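Local coordinates for bifunctional thiamine biosynthesis protein ThiDN (Methanocaldococcus jannaschii DSM 2661, PDB 2PHP) that probably phosphorylates hydroxymethylpyrimidine and its phosphate and, through its C-terminal ThiN domain, joins the resulting pyrimidine diphosphate to a thiazole phosphate, giving thiamine phosphate, at residues B[29-34]-B[96-101]; B[116-121]-B[146-151]. All coordinates share one frame; numbering follows the deposited sequence.

Both contacts are built on the same mixed sheet of the C-terminal ThiN (thiamine-phosphate synthase) domain, and their centres lie about 14 Å apart. Interaction 1 lays the loop segment 29-34 on the end of strand 95-100, whereas interaction 2 pairs strands 115-117 and 147-150 at one margin of the sheet as it is formed within the chain. Strand 159-164 runs between the two, hydrogen-bonded to strand 95-100 and to strand 147-150. The contacts also touch directly: Tyr101 CE1 lies 3.7 Å from Tyr149 CD1, and Tyr101 OH packs 3.7 Å from Arg151 CG. One sheet thus carries a docked loop at one place and a parallel strand pair at its margin.

Interaction 1 (B[29-34]-B[96-101]); sequences LIPEVG and CMNIKY
The carboxamide of Asn98 meets Gly34 O nearly in its own plane: ND2 donates to that carbonyl at 3.2 Å, with the acceptor only 12° out of the amide plane. Pro31 CG approaches Asn98 ND2 at 3.9 Å, the proline and asparagine side chains crossing at about a right angle. Asn98 CG stands between the backbone N and the carbonyl carbon (chi1 64°), which brings ND2 to the loop while OD1 accepts from the backbone N of Asn36. An alanine here would probably leave both Gly34 O and Asn36 N without these partners and let the loop shift on the strand. A second flat group, the Leu29 carbonyl, receives Lys100 N at 2.8 Å; the bond is straight at hydrogen, but the donor sits well above the carbonyl plane. Pro31 CD comes within 3.6 Å of Lys100 N, and Leu29 CD1 touches Ile99 CD1 at 4.0 Å. The type I turn from Pro31 to Gly34 is closed by its own bond from Gly34 N to Pro31 O. Around the contact, helix 167-185 meets Leu29 through Ile177 and Tyr181, strand 159-164 sets Met159 against Pro31 and Asn98 and Ile160 against Ile99, and helix 77-87 packs Ile79 on Asn98.

Interaction 2 (B[116-121]-B[146-151]); sequences SSFDRK and DIIYDR
Phe118 and Asp150 share one first torsion, CG lying between the backbone N and the carbonyl carbon (chi1 68° and 79°), and on the paired backbones their side chains run side by side. Asp150 CB rests over one face of the Phe118 ring, 3.7 Å from its centroid, in a CH-pi contact, and the carboxylate is almost parallel to the ring. Ile148 CG2 meets the ring edge at 4.1 Å from Phe118 CD2. On the other face of the strand pair Ser117 CB is centred over the Tyr149 ring, 3.8 Å from its centroid, a second CH-pi contact. Ser116 N donates to Ile147 O and Tyr149 N to Ser116 O, followed by a weak bond from Phe118 N to Tyr149 O. Water 1 links Phe118 O to Arg151 N. Strands 115-117 and 147-150 are the parallel strands of a beta-alpha-beta crossover through helix 129-141. Arg120 NE and Asp150 OD2 form a short salt bridge, 2.7 Å, whose hydrogen bond is bent and weak; water 2 joins Arg120 NH2 to Asp150 OD1. Arg161 also bridges to OD1, and the carboxylate charge probably eases repulsion between the two arginines. Gly152 N holds OD2 and, with both arginines, would probably favour the ionised form.

Interaction 1 (B[29-34]-B[96-101])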
loop_
_atom_site.group_PDB
_atom_site.type_symbol
_atom_site.label_atom_id
_atom_site.label_comp_id
_atom_site.label_asym_id
_atom_site.label_seq_id
_atom_site.Cartn_x
_atom_site.Cartn_y
_atom_site.Cartn_z
ATOM N N LEU B 29 -19.149 7.276 -3.536
ATOM C CA LEU B 29 -19.286 8.722 -3.641
ATOM C C LEU B 29 -17.913 9.417 -3.601
ATOM O O LEU B 29 -17.680 10.336 -2.811
ATOM C CB LEU B 29 -20.197 9.225 -2.515
ATOM C CG LEU B 29 -21.698 8.901 -2.653
ATOM C CD1 LEU B 29 -22.468 9.367 -1.414
ATOM C CD2 LEU B 29 -22.251 9.575 -3.887
ATOM N N ILE B 30 -17.015 8.964 -4.474
ATOM C CA ILE B 30 -15.660 9.513 -4.561
ATOM C C ILE B 30 -15.511 10.506 -5.709
ATOM O O ILE B 30 -15.702 10.156 -6.879
ATOM C CB ILE B 30 -14.609 8.391 -4.760
ATOM C CG1 ILE B 30 -14.711 7.387 -3.610
ATOM C CG2 ILE B 30 -13.189 8.993 -4.821
ATOM C CD1 ILE B 30 -13.990 6.092 -3.862
ATOM N N PRO B 31 -15.158 11.759 -5.389
ATOM C CA PRO B 31 -14.990 12.773 -6.433
ATOM C C PRO B 31 -13.719 12.505 -7.238
ATOM O O PRO B 31 -12.881 11.700 -6.831
ATOM C CB PRO B 31 -14.905 14.071 -5.643
ATOM C CG PRO B 31 -14.195 13.641 -4.399
ATOM C CD PRO B 31 -14.856 12.313 -4.057
ATOM N N GLU B 32 -13.584 13.182 -8.374
ATOM C CA GLU B 32 -12.417 13.007 -9.224
ATOM C C GLU B 32 -11.137 13.426 -8.531
ATOM O O GLU B 32 -10.071 12.888 -8.822
ATOM C CB GLU B 32 -12.579 13.786 -10.533
ATOM C CG GLU B 32 -13.526 13.113 -11.490
ATOM C CD GLU B 32 -13.169 11.650 -11.684
ATOM O OE1 GLU B 32 -12.049 11.374 -12.171
ATOM O OE2 GLU B 32 -14.000 10.774 -11.339
ATOM N N VAL B 33 -11.235 14.383 -7.615
ATOM C CA VAL B 33 -10.047 14.832 -6.903
ATOM C C VAL B 33 -9.780 13.982 -5.663
ATOM O O VAL B 33 -8.827 14.236 -4.919
ATOM C CB VAL B 33 -10.155 16.311 -6.493
ATOM C CG1 VAL B 33 -10.219 17.169 -7.735
ATOM C CG2 VAL B 33 -11.380 16.534 -5.606
ATOM N N GLY B 34 -10.617 12.968 -5.457
ATOM C CA GLY B 34 -10.456 12.093 -4.311
ATOM C C GLY B 34 -11.026 12.708 -3.047
ATOM O O GLY B 34 -11.225 13.917 -2.974
ATOM N N CYS B 96 -14.677 16.867 9.182
ATOM C CA CYS B 96 -15.249 17.044 7.855
ATOM C C CYS B 96 -14.662 16.075 6.829
ATOM O O CYS B 96 -13.484 15.710 6.892
ATOM C CB CYS B 96 -15.020 18.484 7.385
ATOM S SG CYS B 96 -15.552 18.835 5.683
HETATM N N MSE B 97 -15.505 15.662 5.888
HETATM C CA MSE B 97 -15.098 14.765 4.811
HETATM C C MSE B 97 -15.770 15.235 3.529
HETATM O O MSE B 97 -16.970 15.512 3.534
HETATM C CB MSE B 97 -15.537 13.331 5.099
HETATM C CG MSE B 97 -15.293 12.397 3.929
HETATM SE SE MSE B 97 -15.699 10.564 4.348
HETATM C CE MSE B 97 -14.951 9.689 2.792
ATOM N N ASN B 98 -15.014 15.335 2.439
ATOM C CA ASN B 98 -15.611 15.759 1.178
ATOM C C ASN B 98 -15.970 14.530 0.356
ATOM O O ASN B 98 -15.192 13.581 0.291
ATOM C CB ASN B 98 -14.662 16.669 0.392
ATOM C CG ASN B 98 -13.386 15.964 -0.046
ATOM O OD1 ASN B 98 -12.573 15.550 0.784
ATOM N ND2 ASN B 98 -13.207 15.825 -1.359
ATOM N N ILE B 99 -17.161 14.542 -0.244
ATOM C CA ILE B 99 -17.618 13.428 -1.070
ATOM C C ILE B 99 -18.184 13.935 -2.392
ATOM O O ILE B 99 -18.457 15.131 -2.550
ATOM C CB ILE B 99 -18.694 12.582 -0.351
ATOM C CG1 ILE B 99 -19.982 13.388 -0.188
ATOM C CG2 ILE B 99 -18.179 12.140 1.014
ATOM C CD1 ILE B 99 -21.092 12.598 0.493
ATOM N N LYS B 100 -18.340 13.027 -3.344
ATOM C CA LYS B 100 -18.840 13.392 -4.656
ATOM C C LYS B 100 -20.219 14.055 -4.601
ATOM O O LYS B 100 -21.091 13.676 -3.812
ATOM C CB LYS B 100 -18.874 12.156 -5.545
ATOM C CG LYS B 100 -19.293 12.418 -6.970
ATOM C CD LYS B 100 -19.495 11.106 -7.709
ATOM C CE LYS B 100 -19.773 11.342 -9.185
ATOM N NZ LYS B 100 -20.028 10.046 -9.864
ATOM N N TYR B 101 -20.401 15.060 -5.448
ATOM C CA TYR B 101 -21.648 15.805 -5.517
ATOM C C TYR B 101 -22.647 15.212 -6.505
ATOM O O TYR B 101 -22.260 14.610 -7.497
ATOM C CB TYR B 101 -21.356 17.246 -5.925
ATOM C CG TYR B 101 -22.592 18.021 -6.320
ATOM C CD1 TYR B 101 -23.396 18.633 -5.355
ATOM C CD2 TYR B 101 -22.954 18.154 -7.661
ATOM C CE1 TYR B 101 -24.523 19.362 -5.716
ATOM C CE2 TYR B 101 -24.078 18.880 -8.034
ATOM C CZ TYR B 101 -24.857 19.485 -7.058
ATOM O OH TYR B 101 -25.954 20.237 -7.422
#

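Interaction 2 (B[116-121]-B[146-151])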
loop_
_atom_site.group_PDB
_atom_site.type_symbol
_atom_site.label_atom_id
_atom_site.label_comp_id
_atom_site.label_asym_id
_atom_site.label_seq_id
_atom_site.Cartn_x
_atom_site.Cartn_y
_atom_site.Cartn_z
ATOM N N SER B 116 -26.786 23.471 3.429
ATOM C CA SER B 116 -26.542 24.857 3.080
ATOM C C SER B 116 -25.492 24.844 1.975
ATOM O O SER B 116 -24.909 23.800 1.681
ATOM C CB SER B 116 -26.046 25.641 4.295
ATOM O OG SER B 116 -25.917 27.015 3.982
ATOM N N SER B 117 -25.239 25.994 1.364
ATOM C CA SER B 117 -24.272 26.044 0.277
ATOM C C SER B 117 -23.709 27.438 0.005
ATOM O O SER B 117 -24.002 28.395 0.721
ATOM C CB SER B 117 -24.933 25.507 -0.989
ATOM O OG SER B 117 -26.104 26.249 -1.280
ATOM N N PHE B 118 -22.884 27.526 -1.034
ATOM C CA PHE B 118 -22.273 28.780 -1.467
ATOM C C PHE B 118 -22.011 28.686 -2.968
ATOM O O PHE B 118 -21.964 27.586 -3.529
ATOM C CB PHE B 118 -20.966 29.053 -0.700
ATOM C CG PHE B 118 -19.853 28.099 -1.026
ATOM C CD1 PHE B 118 -19.037 28.307 -2.136
ATOM C CD2 PHE B 118 -19.624 26.986 -0.227
ATOM C CE1 PHE B 118 -18.004 27.415 -2.442
ATOM C CE2 PHE B 118 -18.600 26.092 -0.524
ATOM C CZ PHE B 118 -17.788 26.306 -1.635
ATOM N N ASP B 119 -21.838 29.840 -3.606
ATOM C CA ASP B 119 -21.621 29.916 -5.049
ATOM C C ASP B 119 -20.232 30.437 -5.386
ATOM O O ASP B 119 -19.921 31.594 -5.108
ATOM C CB ASP B 119 -22.663 30.850 -5.674
ATOM C CG ASP B 119 -22.645 30.823 -7.197
ATOM O OD1 ASP B 119 -21.562 30.628 -7.788
ATOM O OD2 ASP B 119 -23.719 31.007 -7.806
ATOM N N ARG B 120 -19.411 29.594 -6.006
ATOM C CA ARG B 120 -18.053 29.990 -6.368
ATOM C C ARG B 120 -18.023 31.268 -7.207
ATOM O O ARG B 120 -17.057 32.025 -7.147
ATOM C CB ARG B 120 -17.334 28.847 -7.108
ATOM C CG ARG B 120 -16.845 27.717 -6.180
ATOM C CD ARG B 120 -16.344 26.507 -6.971
ATOM N NE ARG B 120 -15.914 25.400 -6.116
ATOM C CZ ARG B 120 -14.745 25.345 -5.478
ATOM N NH1 ARG B 120 -13.868 26.330 -5.596
ATOM N NH2 ARG B 120 -14.457 24.303 -4.709
ATOM N N LYS B 121 -19.084 31.520 -7.971
ATOM C CA LYS B 121 -19.136 32.726 -8.795
ATOM C C LYS B 121 -19.284 34.001 -7.955
ATOM O O LYS B 121 -18.913 35.083 -8.402
ATOM C CB LYS B 121 -20.295 32.662 -9.784
ATOM C CG LYS B 121 -20.252 31.510 -10.751
ATOM C CD LYS B 121 -21.393 31.609 -11.751
ATOM C CE LYS B 121 -22.783 31.486 -11.110
ATOM N NZ LYS B 121 -23.140 32.562 -10.135
ATOM N N ASP B 146 -25.263 20.054 8.454
ATOM C CA ASP B 146 -24.685 18.725 8.308
ATOM C C ASP B 146 -23.932 18.687 6.985
ATOM O O ASP B 146 -22.948 17.966 6.831
ATOM C CB ASP B 146 -25.778 17.663 8.246
ATOM C CG ASP B 146 -26.566 17.559 9.530
ATOM O OD1 ASP B 146 -25.980 17.148 10.551
ATOM O OD2 ASP B 146 -27.767 17.888 9.508
ATOM N N ILE B 147 -24.408 19.483 6.033
ATOM C CA ILE B 147 -23.830 19.502 4.702
ATOM C C ILE B 147 -23.653 20.890 4.110
ATOM O O ILE B 147 -24.526 21.754 4.228
ATOM C CB ILE B 147 -24.718 18.686 3.732
ATOM C CG1 ILE B 147 -24.824 17.238 4.216
ATOM C CG2 ILE B 147 -24.174 18.770 2.327
ATOM C CD1 ILE B 147 -25.793 16.385 3.417
ATOM N N ILE B 148 -22.502 21.084 3.477
ATOM C CA ILE B 148 -22.181 22.317 2.794
ATOM C C ILE B 148 -21.727 21.838 1.420
ATOM O O ILE B 148 -20.740 21.110 1.294
ATOM C CB ILE B 148 -21.033 23.090 3.477
ATOM C CG1 ILE B 148 -21.493 23.617 4.839
ATOM C CG2 ILE B 148 -20.606 24.260 2.606
ATOM C CD1 ILE B 148 -20.469 24.465 5.538
ATOM N N TYR B 149 -22.470 22.214 0.389
ATOM C CA TYR B 149 -22.124 21.794 -0.956
ATOM C C TYR B 149 -22.039 23.018 -1.839
ATOM O O TYR B 149 -22.407 24.109 -1.428
ATOM C CB TYR B 149 -23.194 20.833 -1.489
ATOM C CG TYR B 149 -24.477 21.498 -1.961
ATOM C CD1 TYR B 149 -24.571 22.051 -3.242
ATOM C CD2 TYR B 149 -25.601 21.567 -1.134
ATOM C CE1 TYR B 149 -25.751 22.650 -3.688
ATOM C CE2 TYR B 149 -26.785 22.164 -1.572
ATOM C CZ TYR B 149 -26.853 22.703 -2.849
ATOM O OH TYR B 149 -28.020 23.292 -3.284
ATOM N N ASP B 150 -21.517 22.832 -3.042
ATOM C CA ASP B 150 -21.434 23.909 -4.011
ATOM C C ASP B 150 -21.481 23.233 -5.376
ATOM O O ASP B 150 -21.027 22.094 -5.529
ATOM C CB ASP B 150 -20.164 24.754 -3.820
ATOM C CG ASP B 150 -18.920 24.108 -4.408
ATOM O OD1 ASP B 150 -18.439 23.103 -3.845
ATOM O OD2 ASP B 150 -18.430 24.616 -5.438
ATOM N N ARG B 151 -22.052 23.920 -6.360
ATOM C CA ARG B 151 -22.204 23.347 -7.687
ATOM C C ARG B 151 -20.973 23.403 -8.590
ATOM O O ARG B 151 -21.056 23.110 -9.789
ATOM C CB ARG B 151 -23.423 23.978 -8.374
ATOM C CG ARG B 151 -24.727 23.706 -7.623
ATOM C CD ARG B 151 -25.972 23.787 -8.522
ATOM N NE ARG B 151 -26.741 25.023 -8.341
ATOM C CZ ARG B 151 -26.423 26.202 -8.877
ATOM N NH1 ARG B 151 -25.341 26.324 -9.641
ATOM N NH2 ARG B 151 -27.190 27.266 -8.652
HETATM O O HOH W 1 -22.982 26.404 -5.659
HETATM O O HOH W 2 -16.244 22.249 -5.282
#